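PDB 1U9C: Apc35852 from Geobacillus stearothermophilus, which is of unknown function but belongs to the DJ-1/PfpI family and may, as suggested for relatives, act as a chaperone or cysteine protease. Local coordinates for residues Leu9-Asn14 against Glu109-Val114; Ile93-Gly98 against Phe103-Asn108; Val33-Phe38 against Val45-Ile50; Ser133-Ala138 against Thr144-Gly149. All coordinates share one frame; numbering follows the deposited sequence.

From the N terminus, strand 7-12 opens contact 1, which closes only when helix 109-120 packs back against it, 94 residues later. Two short loops nest inside that span, one after the other. Contact 3 ties helix 28-40 to strand 44-49, on the far side of strand 7-12 from strand 92-95. Contact 2 folds the chain after strand 92-95 back onto that strand, just before helix 109-120 begins. Contact 1 and contact 2 touch directly, through Thr13 and Asp104 among others, and contacts 1, 2 and 3 all reach the same central sheet. Contact 4 follows in series, closing a loop between strands 124-127 and 151-152; its centre lies about 22 Å from that of contact 3.

Contact 1: Leu9-Asn14 against Glu109-Val114; sequences LMVVTN and ETLQYV
Methyl groups do the meeting between Leu9 and Val11 on the strand and Val114 and Leu111 on the helix, while the flat side chains of the helix stand off to the side: the Tyr113 ring makes a cation-pi contact with Lys84, and the Glu109 carboxylate takes Thr110 OG1 on OE2 at 2.9 Å, from above its plane, its OE1 forming a salt bridge with the same lysine. Across the contact, Leu9 CD2 comes to 4.3 Å from Val114 CG1, and Val11 CG1 stands 4.5 Å from Leu111 CD1. The leucine reaches this far because its CG is anti to the backbone N (chi1 175°), which carries the branch out from the strand toward the helix. Both touches are light, burying 97 Å² in all, and the backbones stay well apart: 8.7 Å between Val11 CA and Leu111 CA. This is the layered α/β arrangement of the DJ-1/PfpI family, in which helix 109-120 links the neighbouring parallel strands 92-95 and 124-127 in a beta-alpha-beta crossover and reaches past strand 92-95 to strand 7-12. Ile93 of strand 92-95 touches both Leu9 and Val114, and Leu95 touches Val11, so that strand shares the apolar layer under the helix. Phe105 packs on Leu111 near the helix start, and the N-H of Leu111 bonds to the side-chain oxygen of Asn108.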
loop_
_atom_site.group_PDB
_atom_site.type_symbol
_atom_site.label_atom_id
_atom_site.label_comp_id
_atom_site.label_asym_id
_atom_site.label_seq_id
_atom_site.Cartn_x
_atom_site.Cartn_y
_atom_site.Cartn_z
ATOM N N LEU A 9 10.162 4.588 -0.129
ATOM C CA LEU A 9 10.098 3.354 -0.917
ATOM C C LEU A 9 8.628 3.076 -1.236
ATOM O O LEU A 9 7.818 2.956 -0.321
ATOM C CB LEU A 9 10.666 2.185 -0.112
ATOM C CG LEU A 9 10.555 0.811 -0.764
ATOM C CD1 LEU A 9 11.379 0.729 -2.030
ATOM C CD2 LEU A 9 10.956 -0.256 0.246
ATOM N N MET A 10 8.276 2.971 -2.512
ATOM C CA MET A 10 6.913 2.575 -2.899
ATOM C C MET A 10 6.911 1.181 -3.463
ATOM O O MET A 10 7.832 0.895 -4.256
ATOM C CB MET A 10 6.349 3.555 -3.921
ATOM C CG MET A 10 6.276 4.992 -3.368
ATOM S SD MET A 10 5.427 6.169 -4.459
ATOM C CE MET A 10 3.725 5.700 -4.194
ATOM N N VAL A 11 5.997 0.323 -3.024
ATOM C CA VAL A 11 5.996 -1.064 -3.497
ATOM C C VAL A 11 4.617 -1.391 -4.009
ATOM O O VAL A 11 3.620 -1.239 -3.320
ATOM C CB VAL A 11 6.393 -2.040 -2.378
ATOM C CG1 VAL A 11 6.527 -3.447 -2.955
ATOM C CG2 VAL A 11 7.690 -1.657 -1.700
ATOM N N VAL A 12 4.558 -1.862 -5.264
ATOM C CA VAL A 12 3.314 -2.218 -5.911
ATOM C C VAL A 12 3.298 -3.693 -6.371
ATOM O O VAL A 12 4.297 -4.370 -6.519
ATOM C CB VAL A 12 3.008 -1.278 -7.109
ATOM C CG1 VAL A 12 2.937 0.146 -6.626
ATOM C CG2 VAL A 12 4.055 -1.433 -8.240
ATOM N N THR A 13 2.054 -4.152 -6.600
ATOM C CA THR A 13 1.772 -5.521 -7.090
ATOM C C THR A 13 2.167 -5.698 -8.541
ATOM O O THR A 13 2.292 -4.751 -9.321
ATOM C CB THR A 13 0.264 -5.788 -6.902
ATOM O OG1 THR A 13 -0.055 -7.166 -7.209
ATOM C CG2 THR A 13 -0.602 -4.967 -7.826
ATOM N N ASN A 14 2.385 -6.959 -8.909
ATOM C CA ASN A 14 2.505 -7.380 -10.280
ATOM C C ASN A 14 1.458 -8.446 -10.652
ATOM O O ASN A 14 1.556 -9.022 -11.733
ATOM C CB ASN A 14 3.874 -7.971 -10.598
ATOM C CG ASN A 14 5.004 -7.050 -10.242
ATOM O OD1 ASN A 14 5.418 -7.021 -9.107
ATOM N ND2 ASN A 14 5.525 -6.275 -11.223
ATOM N N GLU A 109 7.834 -13.261 1.249
ATOM C CA GLU A 109 8.797 -13.184 2.332
ATOM C C GLU A 109 9.686 -11.954 2.311
ATOM O O GLU A 109 10.087 -11.485 3.378
ATOM C CB GLU A 109 9.673 -14.438 2.382
ATOM C CG GLU A 109 10.569 -14.650 1.155
ATOM C CD GLU A 109 11.943 -14.006 1.284
ATOM O OE1 GLU A 109 12.412 -13.816 2.434
ATOM O OE2 GLU A 109 12.543 -13.669 0.231
ATOM N N THR A 110 10.026 -11.472 1.131
ATOM C CA THR A 110 10.827 -10.233 0.997
ATOM C C THR A 110 10.064 -9.064 1.571
ATOM O O THR A 110 10.588 -8.296 2.381
ATOM C CB THR A 110 11.181 -9.950 -0.453
ATOM O OG1 THR A 110 11.822 -11.124 -1.055
ATOM C CG2 THR A 110 12.131 -8.784 -0.586
ATOM N N LEU A 111 8.815 -8.896 1.200
ATOM C CA LEU A 111 8.033 -7.778 1.724
ATOM C C LEU A 111 7.835 -7.910 3.238
ATOM O O LEU A 111 7.869 -6.913 3.939
ATOM C CB LEU A 111 6.697 -7.649 0.949
ATOM C CG LEU A 111 5.776 -6.515 1.399
ATOM C CD1 LEU A 111 6.426 -5.185 1.187
ATOM C CD2 LEU A 111 4.454 -6.587 0.597
ATOM N N GLN A 112 7.607 -9.131 3.731
ATOM C CA GLN A 112 7.457 -9.321 5.185
ATOM C C GLN A 112 8.723 -8.888 5.908
ATOM O O GLN A 112 8.663 -8.216 6.928
ATOM C CB GLN A 112 7.149 -10.772 5.515
ATOM C CG GLN A 112 5.717 -11.241 5.192
ATOM C CD GLN A 112 5.594 -12.738 5.331
ATOM O OE1 GLN A 112 6.485 -13.403 5.871
ATOM N NE2 GLN A 112 4.521 -13.270 4.785
ATOM N N TYR A 113 9.858 -9.257 5.351
ATOM C CA TYR A 113 11.134 -8.894 5.936
ATOM C C TYR A 113 11.368 -7.386 5.929
ATOM O O TYR A 113 11.759 -6.787 6.908
ATOM C CB TYR A 113 12.249 -9.572 5.150
ATOM C CG TYR A 113 13.591 -9.239 5.729
ATOM C CD1 TYR A 113 14.131 -10.013 6.746
ATOM C CD2 TYR A 113 14.327 -8.185 5.258
ATOM C CE1 TYR A 113 15.371 -9.710 7.291
ATOM C CE2 TYR A 113 15.550 -7.856 5.814
ATOM C CZ TYR A 113 16.071 -8.635 6.816
ATOM O OH TYR A 113 17.311 -8.309 7.348
ATOM N N VAL A 114 11.087 -6.728 4.811
ATOM C CA VAL A 114 11.151 -5.291 4.709
ATOM C C VAL A 114 10.234 -4.618 5.697
ATOM O O VAL A 114 10.707 -3.719 6.426
ATOM C CB VAL A 114 10.877 -4.868 3.247
ATOM C CG1 VAL A 114 10.754 -3.387 3.181
ATOM C CG2 VAL A 114 12.009 -5.322 2.339
#

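Contact 2: Ile93-Gly98 against Phe103-Asn108; sequences IFLPGG and FDFPDN
Phe105 points its ring at the end of strand 92-95 and comes closest with CE2. That corner lies 4.1 Å from Leu95 CB and 4.0 Å from Pro96 O, and both approach the ring obliquely. CB is the nearest leucine atom; with CG beside the backbone N (chi1 -57°) the branch runs on past the same ring corner, its methyls standing only slightly farther from CE2. The phenylalanine CG takes the same kind of position on its own backbone, and its side chain carries CE2 about halfway across the 9.6 Å from Phe105 CA to Leu95 CA. Within the strand segment, Pro96 sets its CG in the plane of the Phe94 ring, at the ring edge. Phe105 also opens a type I turn that ends at Asn108, whose side chain caps helix 109-120. Beyond Pro96, the N-H of Gly98 bonds to OD2 of the sulfinic acid formed from Cys129, a place consistent with the oxyanion hole of glutaminase-like relatives. Around the contact, Val11 of strand 7-12 lies against Leu95, Leu111 of helix 109-120 and the loop residue Ser133 flank Phe105, and Phe31 and Glu30 of helix 28-40 touch Pro96.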
loop_
_atom_site.group_PDB
_atom_site.type_symbol
_atom_site.label_atom_id
_atom_site.label_comp_id
_atom_site.label_asym_id
_atom_site.label_seq_id
_atom_site.Cartn_x
_atom_site.Cartn_y
_atom_site.Cartn_z
ATOM N N ILE A 93 7.813 3.659 3.894
ATOM C CA ILE A 93 7.388 2.727 2.809
ATOM C C ILE A 93 5.916 3.007 2.625
ATOM O O ILE A 93 5.141 3.231 3.568
ATOM C CB ILE A 93 7.689 1.254 3.212
ATOM C CG1 ILE A 93 7.337 0.335 2.042
ATOM C CG2 ILE A 93 6.970 0.811 4.458
ATOM C CD1 ILE A 93 7.785 -1.125 2.330
ATOM N N PHE A 94 5.509 2.958 1.333
ATOM C CA PHE A 94 4.135 3.196 0.920
ATOM C C PHE A 94 3.650 2.066 0.017
ATOM O O PHE A 94 4.283 1.811 -0.994
ATOM C CB PHE A 94 4.082 4.546 0.184
ATOM C CG PHE A 94 2.689 5.090 0.022
ATOM C CD1 PHE A 94 2.196 6.062 0.876
ATOM C CD2 PHE A 94 1.811 4.584 -0.946
ATOM C CE1 PHE A 94 0.906 6.527 0.746
ATOM C CE2 PHE A 94 0.524 5.063 -1.048
ATOM C CZ PHE A 94 0.100 6.039 -0.183
ATOM N N LEU A 95 2.539 1.460 0.388
ATOM C CA LEU A 95 1.932 0.333 -0.349
ATOM C C LEU A 95 0.619 0.705 -0.962
ATOM O O LEU A 95 -0.409 0.696 -0.293
ATOM C CB LEU A 95 1.712 -0.858 0.620
ATOM C CG LEU A 95 2.941 -1.378 1.347
ATOM C CD1 LEU A 95 2.561 -2.576 2.224
ATOM C CD2 LEU A 95 4.051 -1.646 0.523
ATOM N N PRO A 96 0.611 1.076 -2.246
ATOM C CA PRO A 96 -0.642 1.213 -2.945
ATOM C C PRO A 96 -1.345 -0.137 -3.037
ATOM O O PRO A 96 -0.786 -1.199 -2.844
ATOM C CB PRO A 96 -0.186 1.659 -4.338
ATOM C CG PRO A 96 1.152 2.289 -4.127
ATOM C CD PRO A 96 1.749 1.357 -3.111
ATOM N N GLY A 97 -2.618 -0.052 -3.436
ATOM C CA GLY A 97 -3.500 -1.228 -3.583
ATOM C C GLY A 97 -3.776 -1.715 -4.980
ATOM O O GLY A 97 -2.906 -1.718 -5.857
ATOM N N GLY A 98 -5.024 -2.105 -5.184
ATOM C CA GLY A 98 -5.466 -2.954 -6.259
ATOM C C GLY A 98 -5.659 -4.364 -5.698
ATOM O O GLY A 98 -4.877 -4.816 -4.886
ATOM N N PHE A 103 -3.007 -11.172 -3.701
ATOM C CA PHE A 103 -2.381 -12.414 -4.179
ATOM C C PHE A 103 -0.857 -12.447 -4.163
ATOM O O PHE A 103 -0.272 -13.542 -4.203
ATOM C CB PHE A 103 -2.821 -12.677 -5.610
ATOM C CG PHE A 103 -4.296 -12.824 -5.745
ATOM C CD1 PHE A 103 -4.896 -14.057 -5.586
ATOM C CD2 PHE A 103 -5.084 -11.726 -5.977
ATOM C CE1 PHE A 103 -6.250 -14.207 -5.671
ATOM C CE2 PHE A 103 -6.429 -11.856 -6.084
ATOM C CZ PHE A 103 -7.037 -13.096 -5.898
ATOM N N ASP A 104 -0.187 -11.313 -4.193
ATOM C CA ASP A 104 1.285 -11.325 -4.183
ATOM C C ASP A 104 1.911 -10.540 -3.013
ATOM O O ASP A 104 3.135 -10.609 -2.898
ATOM C CB ASP A 104 1.939 -10.903 -5.529
ATOM C CG ASP A 104 1.683 -9.482 -5.973
ATOM O OD1 ASP A 104 0.900 -8.756 -5.337
ATOM O OD2 ASP A 104 2.368 -9.058 -6.969
ATOM N N PHE A 105 1.150 -9.853 -2.167
ATOM C CA PHE A 105 1.736 -9.227 -0.978
ATOM C C PHE A 105 1.730 -10.074 0.306
ATOM O O PHE A 105 2.749 -10.090 0.971
ATOM C CB PHE A 105 1.034 -7.884 -0.622
ATOM C CG PHE A 105 1.435 -6.689 -1.442
ATOM C CD1 PHE A 105 2.225 -6.755 -2.570
ATOM C CD2 PHE A 105 1.059 -5.415 -0.996
ATOM C CE1 PHE A 105 2.623 -5.620 -3.250
ATOM C CE2 PHE A 105 1.433 -4.301 -1.680
ATOM C CZ PHE A 105 2.206 -4.376 -2.783
ATOM N N PRO A 106 0.622 -10.697 0.724
ATOM C CA PRO A 106 0.581 -11.211 2.084
ATOM C C PRO A 106 1.599 -12.257 2.417
ATOM O O PRO A 106 1.992 -12.372 3.601
ATOM C CB PRO A 106 -0.848 -11.699 2.238
ATOM C CG PRO A 106 -1.323 -11.967 0.896
ATOM C CD PRO A 106 -0.658 -10.934 0.014
ATOM N N ASP A 107 1.950 -13.123 1.457
ATOM C CA ASP A 107 2.843 -14.235 1.701
ATOM C C ASP A 107 4.224 -14.026 1.096
ATOM O O ASP A 107 5.034 -14.931 1.062
ATOM C CB ASP A 107 2.210 -15.503 1.153
ATOM C CG ASP A 107 0.933 -15.844 1.869
ATOM O OD1 ASP A 107 0.878 -15.774 3.116
ATOM O OD2 ASP A 107 -0.054 -16.259 1.235
ATOM N N ASN A 108 4.531 -12.806 0.673
ATOM C CA ASN A 108 5.847 -12.547 0.083
ATOM C C ASN A 108 6.880 -12.352 1.181
ATOM O O ASN A 108 6.775 -11.414 1.970
ATOM C CB ASN A 108 5.798 -11.338 -0.814
ATOM C CG ASN A 108 7.086 -11.106 -1.494
ATOM O OD1 ASN A 108 7.993 -10.595 -0.863
ATOM N ND2 ASN A 108 7.268 -11.630 -2.712
#

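Contact 3: Val33-Phe38 against Val45-Ile50; sequences VPYLVF and VKVASI
Helix 28-40 and strand 44-49 form the second half of a beta-alpha-beta crossover that begins at strand 7-12, and where the chain turns back Tyr35 meets Val45 and Val47, and Phe38 meets Val45. The short segments run nearly antiparallel, at 158°, with their axes 10.2 Å apart. Tyr35 does most of the reaching. With CG anti to the backbone N (chi1 179°), its ring swings over to the strand and lays the CD1-CE1 bond against two methyls: CE1 lies 3.6 Å from Val47 CG2, and CD1 lies 4.1 Å from Val45 CG1. The tyrosine and Val47 side chains cross at about a right angle, while Val45 comes in obliquely. Strand 44-49 is hydrogen-bonded to strand 7-12, its parallel neighbour in the central sheet of this α/β fold, and Met10 rises from that strand to touch Val45, Pro34 and Tyr35. An alanine at Tyr35 would take away the ring and is likely to open a gap beside Val45 CG1 and Val47 CG2, stripping these valines of part of their helix-side cover. Phe38 touches the strand with its root, CB standing 3.8 Å from Val45 CG2, while its ring leads away toward Val8 and toward Val216 of helix 209-221. One face of that ring takes Pro34 O, 3.1 Å above the plane and offset toward the rim; the same oxygen accepts the N-H of Phe38 at 2.9 Å. Beside Tyr35, the ring of Phe31 comes in at about 25° to its plane and also touches Val47.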
loop_
_atom_site.group_PDB
_atom_site.type_symbol
_atom_site.label_atom_id
_atom_site.label_comp_id
_atom_site.label_asym_id
_atom_site.label_seq_id
_atom_site.Cartn_x
_atom_site.Cartn_y
_atom_site.Cartn_z
ATOM N N VAL A 33 -1.123 9.338 -7.322
ATOM C CA VAL A 33 -1.359 10.531 -6.529
ATOM C C VAL A 33 -0.292 10.645 -5.412
ATOM O O VAL A 33 0.321 11.697 -5.243
ATOM C CB VAL A 33 -2.789 10.536 -6.029
ATOM C CG1 VAL A 33 -2.958 11.419 -4.799
ATOM C CG2 VAL A 33 -3.745 10.928 -7.172
ATOM N N PRO A 34 -0.032 9.599 -4.636
ATOM C CA PRO A 34 1.065 9.660 -3.678
ATOM C C PRO A 34 2.425 9.961 -4.304
ATOM O O PRO A 34 3.200 10.742 -3.728
ATOM C CB PRO A 34 0.981 8.298 -2.964
ATOM C CG PRO A 34 -0.478 7.969 -3.069
ATOM C CD PRO A 34 -0.819 8.369 -4.471
ATOM N N TYR A 35 2.729 9.309 -5.408
ATOM C CA TYR A 35 4.025 9.533 -6.079
ATOM C C TYR A 35 4.173 11.041 -6.381
ATOM O O TYR A 35 5.227 11.618 -6.064
ATOM C CB TYR A 35 4.055 8.716 -7.379
ATOM C CG TYR A 35 5.343 8.858 -8.201
ATOM C CD1 TYR A 35 6.421 8.112 -7.899
ATOM C CD2 TYR A 35 5.422 9.725 -9.259
ATOM C CE1 TYR A 35 7.587 8.217 -8.632
ATOM C CE2 TYR A 35 6.616 9.807 -10.009
ATOM C CZ TYR A 35 7.644 9.028 -9.670
ATOM O OH TYR A 35 8.831 9.116 -10.417
ATOM N N LEU A 36 3.149 11.652 -6.929
ATOM C CA LEU A 36 3.226 13.074 -7.289
ATOM C C LEU A 36 3.382 13.916 -6.014
ATOM O O LEU A 36 4.177 14.881 -5.993
ATOM C CB LEU A 36 1.955 13.502 -8.063
ATOM C CG LEU A 36 1.767 14.967 -8.457
ATOM C CD1 LEU A 36 2.874 15.345 -9.412
ATOM C CD2 LEU A 36 0.408 15.279 -9.056
ATOM N N VAL A 37 2.621 13.651 -4.940
ATOM C CA VAL A 37 2.777 14.349 -3.668
ATOM C C VAL A 37 4.212 14.276 -3.185
ATOM O O VAL A 37 4.828 15.310 -2.806
ATOM C CB VAL A 37 1.784 13.786 -2.577
ATOM C CG1 VAL A 37 2.150 14.275 -1.137
ATOM C CG2 VAL A 37 0.328 14.135 -2.902
ATOM N N PHE A 38 4.788 13.067 -3.177
ATOM C CA PHE A 38 6.157 12.912 -2.691
ATOM C C PHE A 38 7.193 13.604 -3.584
ATOM O O PHE A 38 8.124 14.244 -3.088
ATOM C CB PHE A 38 6.482 11.418 -2.514
ATOM C CG PHE A 38 5.585 10.691 -1.542
ATOM C CD1 PHE A 38 5.052 11.294 -0.421
ATOM C CD2 PHE A 38 5.274 9.364 -1.770
ATOM C CE1 PHE A 38 4.239 10.617 0.441
ATOM C CE2 PHE A 38 4.457 8.696 -0.897
ATOM C CZ PHE A 38 3.946 9.325 0.204
ATOM N N VAL A 45 12.213 9.166 -4.274
ATOM C CA VAL A 45 11.275 8.038 -4.287
ATOM C C VAL A 45 11.833 6.879 -5.096
ATOM O O VAL A 45 12.210 7.040 -6.247
ATOM C CB VAL A 45 9.931 8.461 -4.897
ATOM C CG1 VAL A 45 8.984 7.354 -4.813
ATOM C CG2 VAL A 45 9.379 9.709 -4.197
ATOM N N LYS A 46 11.907 5.715 -4.491
ATOM C CA LYS A 46 12.275 4.478 -5.178
ATOM C C LYS A 46 11.011 3.722 -5.474
ATOM O O LYS A 46 10.185 3.439 -4.584
ATOM C CB LYS A 46 13.175 3.565 -4.337
ATOM C CG LYS A 46 13.549 2.290 -5.108
ATOM C CD LYS A 46 14.639 1.474 -4.501
ATOM C CE LYS A 46 14.950 0.275 -5.322
ATOM N NZ LYS A 46 16.170 -0.438 -4.791
ATOM N N VAL A 47 10.792 3.418 -6.734
ATOM C CA VAL A 47 9.626 2.686 -7.209
ATOM C C VAL A 47 9.924 1.226 -7.438
ATOM O O VAL A 47 10.688 0.906 -8.317
ATOM C CB VAL A 47 9.063 3.330 -8.511
ATOM C CG1 VAL A 47 7.806 2.628 -8.934
ATOM C CG2 VAL A 47 8.777 4.829 -8.319
ATOM N N ALA A 48 9.410 0.374 -6.579
ATOM C CA ALA A 48 9.606 -1.050 -6.636
ATOM C C ALA A 48 8.302 -1.806 -6.840
ATOM O O ALA A 48 7.206 -1.324 -6.541
ATOM C CB ALA A 48 10.328 -1.560 -5.387
ATOM N N SER A 49 8.447 -3.010 -7.335
ATOM C CA SER A 49 7.343 -3.972 -7.361
ATOM C C SER A 49 7.872 -5.312 -6.912
ATOM O O SER A 49 9.067 -5.548 -6.790
ATOM C CB SER A 49 6.644 -3.993 -8.707
ATOM O OG SER A 49 7.528 -4.531 -9.711
ATOM N N ILE A 50 6.963 -6.248 -6.664
ATOM C CA ILE A 50 7.381 -7.581 -6.266
ATOM C C ILE A 50 8.338 -8.171 -7.315
ATOM O O ILE A 50 9.382 -8.785 -6.961
ATOM C CB ILE A 50 6.123 -8.436 -6.043
ATOM C CG1 ILE A 50 5.250 -7.921 -4.912
ATOM C CG2 ILE A 50 6.541 -9.932 -5.871
ATOM C CD1 ILE A 50 5.904 -7.801 -3.564
#

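Contact 4: Ser133-Ala138 against Thr144-Gly149; sequences SGLVNA and TPIVKG
Ala138 O is gripped from two directions: the N-H of Ile146 reaches it over 3.2 Å in a nearly straight bond (170°), tilted 31° from the carbonyl plane, and a water lies 3.1 Å from it. That same water sits 2.7 Å from Leu135 O and accepts the N-H of Val147 at 3.0 Å, bridging two backbone turns: a type I turn running from Leu135 to Ala138 and another from Pro145 to Lys148. Apolar side chains close the rest. Ile146 forks between two partners. Its CG1 is anti to the carbonyl carbon (chi1 -67°) and carries CD1 to 3.6 Å from Ala138 CB, while CG2 goes the other way, to 4.0 Å from Leu135 CD2. The leucine and isoleucine side chains cross at about a right angle, and Leu135 CB also meets Val147 CG1 at 4.0 Å. A glycine in place of Ile146 would probably leave Ala138 CB and the Leu135 methyl without their mate and open a gap beside Leu115 and Ala119 of helix 109-120, which pack on the isoleucine. The segments belong to the loop between strands 124-127 and 151-152, downstream of the modified Cys129. Backbone oxygens shared between an N-H and a bound water, beside a buried apolar fork, imply that this loop is held by main-chain bonds and hydrophobic contact together, with the water filling in where the two backbones do not meet.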
loop_
_atom_site.group_PDB
_atom_site.type_symbol
_atom_site.label_atom_id
_atom_site.label_comp_id
_atom_site.label_asym_id
_atom_site.label_seq_id
_atom_site.Cartn_x
_atom_site.Cartn_y
_atom_site.Cartn_z
ATOM N N SER A 133 -2.861 -5.493 2.811
ATOM C CA SER A 133 -2.586 -6.940 2.650
ATOM C C SER A 133 -1.128 -7.307 2.943
ATOM O O SER A 133 -0.831 -8.392 3.427
ATOM C CB SER A 133 -3.019 -7.440 1.260
ATOM O OG SER A 133 -2.308 -6.817 0.251
ATOM N N GLY A 134 -0.206 -6.381 2.656
ATOM C CA GLY A 134 1.219 -6.617 2.913
ATOM C C GLY A 134 1.482 -6.763 4.404
ATOM O O GLY A 134 2.458 -7.372 4.788
ATOM N N LEU A 135 0.584 -6.225 5.230
ATOM C CA LEU A 135 0.765 -6.262 6.694
ATOM C C LEU A 135 0.193 -7.510 7.363
ATOM O O LEU A 135 0.456 -7.744 8.562
ATOM C CB LEU A 135 0.085 -5.057 7.312
ATOM C CG LEU A 135 0.781 -3.733 7.065
ATOM C CD1 LEU A 135 -0.183 -2.561 7.246
ATOM C CD2 LEU A 135 1.983 -3.633 8.056
ATOM N N VAL A 136 -0.607 -8.308 6.653
ATOM C CA VAL A 136 -1.426 -9.320 7.346
ATOM C C VAL A 136 -0.568 -10.346 8.097
ATOM O O VAL A 136 -0.941 -10.776 9.207
ATOM C CB VAL A 136 -2.434 -9.972 6.349
ATOM C CG1 VAL A 136 -2.937 -11.311 6.825
ATOM C CG2 VAL A 136 -3.580 -8.974 6.137
ATOM N N ASN A 137 0.565 -10.739 7.512
ATOM C CA ASN A 137 1.480 -11.733 8.076
ATOM C C ASN A 137 2.882 -11.157 8.361
ATOM O O ASN A 137 3.845 -11.922 8.497
ATOM C CB ASN A 137 1.589 -12.915 7.129
ATOM C CG ASN A 137 0.236 -13.536 6.822
ATOM O OD1 ASN A 137 -0.532 -13.837 7.736
ATOM N ND2 ASN A 137 -0.030 -13.831 5.546
ATOM N N ALA A 138 2.956 -9.837 8.540
ATOM C CA ALA A 138 4.197 -9.126 8.881
ATOM C C ALA A 138 4.262 -8.900 10.403
ATOM O O ALA A 138 3.230 -8.692 11.049
ATOM C CB ALA A 138 4.287 -7.800 8.185
ATOM N N THR A 144 5.296 -10.603 17.140
ATOM C CA THR A 144 4.094 -9.795 17.355
ATOM C C THR A 144 3.634 -9.181 16.026
ATOM O O THR A 144 4.435 -8.523 15.372
ATOM C CB THR A 144 4.410 -8.642 18.327
ATOM O OG1 THR A 144 4.802 -9.137 19.612
ATOM C CG2 THR A 144 3.170 -7.760 18.591
ATOM N N PRO A 145 2.371 -9.347 15.648
ATOM C CA PRO A 145 1.914 -8.694 14.419
ATOM C C PRO A 145 2.110 -7.189 14.476
ATOM O O PRO A 145 1.811 -6.546 15.504
ATOM C CB PRO A 145 0.423 -9.015 14.376
ATOM C CG PRO A 145 0.328 -10.283 15.027
ATOM C CD PRO A 145 1.281 -10.135 16.244
ATOM N N ILE A 146 2.630 -6.622 13.390
ATOM C CA ILE A 146 2.808 -5.175 13.317
ATOM C C ILE A 146 1.505 -4.406 13.605
ATOM O O ILE A 146 1.556 -3.361 14.258
ATOM C CB ILE A 146 3.420 -4.751 11.958
ATOM C CG1 ILE A 146 4.869 -5.271 11.837
ATOM C CG2 ILE A 146 3.339 -3.249 11.813
ATOM C CD1 ILE A 146 5.433 -5.280 10.464
ATOM N N VAL A 147 0.358 -4.917 13.144
ATOM C CA VAL A 147 -0.932 -4.236 13.374
ATOM C C VAL A 147 -1.606 -4.475 14.728
ATOM O O VAL A 147 -2.675 -3.923 14.989
ATOM C CB VAL A 147 -1.962 -4.553 12.274
ATOM C CG1 VAL A 147 -1.387 -4.195 10.935
ATOM C CG2 VAL A 147 -2.379 -6.023 12.272
ATOM N N LYS A 148 -1.035 -5.342 15.553
ATOM C CA LYS A 148 -1.643 -5.638 16.839
ATOM C C LYS A 148 -1.766 -4.412 17.728
ATOM O O LYS A 148 -0.775 -3.751 18.019
ATOM C CB LYS A 148 -0.872 -6.762 17.562
ATOM C CG LYS A 148 -1.323 -7.029 18.987
ATOM C CD LYS A 148 -0.767 -8.334 19.540
ATOM C CE LYS A 148 -1.198 -8.561 21.005
ATOM N NZ LYS A 148 -1.050 -9.976 21.477
ATOM N N GLY A 149 -2.998 -4.115 18.155
ATOM C CA GLY A 149 -3.271 -2.965 19.028
ATOM C C GLY A 149 -3.238 -1.615 18.343
ATOM O O GLY A 149 -3.343 -0.574 18.990
HETATM O O HOH W 1 0.470 -7.209 11.167
#